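Local coordinates for hypothetical protein PA3352 (PDB 2FUP), which probably acts in flagellum synthesis as a member of the FlgN family, whose characterised relatives are export chaperones for hook-associated proteins, at residues A[96-99]-A[100-104]. Residues are numbered along the deposited sequence; the frame is centred on the assembly and turned at random.
Sequences DELG and ELLER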
loop_
_atom_site.group_PDB
_atom_site.type_symbol
_atom_site.label_atom_id
_atom_site.label_comp_id
_atom_site.label_asym_id
_atom_site.label_seq_id
_atom_site.Cartn_x
_atom_site.Cartn_y
_atom_site.Cartn_z
ATOM N N ASP A 96 1.578 10.704 1.426
ATOM C CA ASP A 96 0.248 10.983 1.959
ATOM C C ASP A 96 -0.846 10.298 1.113
ATOM O O ASP A 96 -1.849 9.843 1.633
ATOM C CB ASP A 96 -0.006 12.503 1.978
ATOM C CG ASP A 96 0.879 13.247 2.946
ATOM O OD1 ASP A 96 1.371 12.622 3.944
ATOM O OD2 ASP A 96 1.052 14.485 2.772
ATOM N N GLU A 97 -0.644 10.285 -0.199
ATOM C CA GLU A 97 -1.574 9.574 -1.064
ATOM C C GLU A 97 -1.581 8.080 -0.781
ATOM O O GLU A 97 -2.618 7.432 -0.778
ATOM C CB GLU A 97 -1.250 9.797 -2.526
ATOM C CG GLU A 97 -2.200 9.157 -3.521
ATOM C CD GLU A 97 -1.854 9.460 -4.974
ATOM O OE1 GLU A 97 -0.732 10.032 -5.265
ATOM O OE2 GLU A 97 -2.750 9.087 -5.793
ATOM N N LEU A 98 -0.399 7.497 -0.642
ATOM C CA LEU A 98 -0.323 6.091 -0.260
ATOM C C LEU A 98 -0.998 5.817 1.041
ATOM O O LEU A 98 -1.734 4.843 1.170
ATOM C CB LEU A 98 1.138 5.630 -0.228
ATOM C CG LEU A 98 1.342 4.141 0.066
ATOM C CD1 LEU A 98 0.684 3.229 -0.990
ATOM C CD2 LEU A 98 2.808 3.777 0.252
ATOM N N GLY A 99 -0.798 6.669 2.063
ATOM C CA GLY A 99 -1.474 6.427 3.318
ATOM C C GLY A 99 -2.980 6.427 3.162
ATOM O O GLY A 99 -3.687 5.576 3.720
ATOM N N GLU A 100 -3.544 7.338 2.334
ATOM C CA GLU A 100 -4.977 7.346 2.123
ATOM C C GLU A 100 -5.414 6.056 1.414
ATOM O O GLU A 100 -6.404 5.457 1.814
ATOM C CB GLU A 100 -5.332 8.517 1.226
ATOM C CG GLU A 100 -6.780 8.656 0.939
ATOM C CD GLU A 100 -7.037 9.810 -0.009
ATOM O OE1 GLU A 100 -6.892 10.963 0.373
ATOM O OE2 GLU A 100 -7.446 9.553 -1.156
ATOM N N LEU A 101 -4.666 5.659 0.393
ATOM C CA LEU A 101 -5.070 4.461 -0.375
ATOM C C LEU A 101 -5.009 3.218 0.490
ATOM O O LEU A 101 -5.874 2.359 0.369
ATOM C CB LEU A 101 -4.162 4.286 -1.577
ATOM C CG LEU A 101 -4.382 5.229 -2.768
ATOM C CD1 LEU A 101 -3.267 5.177 -3.784
ATOM C CD2 LEU A 101 -5.722 4.868 -3.492
ATOM N N LEU A 102 -3.995 3.094 1.334
ATOM C CA LEU A 102 -3.904 1.893 2.195
ATOM C C LEU A 102 -5.063 1.849 3.168
ATOM O O LEU A 102 -5.647 0.790 3.477
ATOM C CB LEU A 102 -2.565 1.803 2.908
ATOM C CG LEU A 102 -1.358 1.611 2.031
ATOM C CD1 LEU A 102 -0.017 1.670 2.824
ATOM C CD2 LEU A 102 -1.472 0.302 1.222
ATOM N N GLU A 103 -5.470 3.014 3.674
ATOM C CA GLU A 103 -6.578 3.050 4.578
ATOM C C GLU A 103 -7.877 2.678 3.819
ATOM O O GLU A 103 -8.747 1.929 4.341
ATOM C CB GLU A 103 -6.676 4.462 5.222
ATOM C CG GLU A 103 -7.963 4.706 6.026
ATOM C CD GLU A 103 -7.976 6.131 6.670
ATOM O OE1 GLU A 103 -7.409 6.264 7.762
ATOM O OE2 GLU A 103 -8.585 7.071 6.097
ATOM N N ARG A 104 -8.059 3.189 2.600
ATOM C CA ARG A 104 -9.206 2.828 1.802
ATOM C C ARG A 104 -9.245 1.315 1.555
ATOM O O ARG A 104 -10.325 0.703 1.638
ATOM C CB ARG A 104 -9.155 3.572 0.462
ATOM C CG ARG A 104 -9.447 5.059 0.574
ATOM C CD ARG A 104 -9.209 5.802 -0.733
ATOM N NE ARG A 104 -10.286 5.571 -1.699
ATOM C CZ ARG A 104 -10.223 5.850 -3.014
ATOM N NH1 ARG A 104 -9.110 6.344 -3.565
ATOM N NH2 ARG A 104 -11.292 5.612 -3.791
#
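L98 and L102 meet one turn apart on the amphipathic helix 88-114, part of an all-helical bundle, and they illustrate how i to i+4 contacts build the buried stripe of such a helix. From L102, CB rests against the carbonyl of the preceding turn, 3.6 Å from L98 O. CG comes closer still, 3.4 Å from L98 O, because chi1 of -65° sets it beside the backbone N and turns it back toward that turn; it also faces L98 CD1. At the tip, L102 CD1 reaches L98 CG at 3.9 Å, and the two leucines cross at a slant rather than lying alongside. L98 O thus has apolar carbons packed against it while it accepts the N-H of L102, 2.9 Å from L102 N. Beyond this pair, L102 packs on L127 and L130 of helix 121-130.

The neighbouring pair follows a different pattern. E97 and L101 run side by side in the same direction, the aliphatic part of the glutamate carrying the contact through CG, 4.1 Å from L101 CD1. Both touch I16 of helix 7-34, whereas the carboxylate of E97 forms a salt bridge with R94, one turn earlier. On the exposed side, G99 contributes backbone alone: its carbonyl accepts the N-H of E103, and E103 CB lies 3.5 Å from that same G99 O.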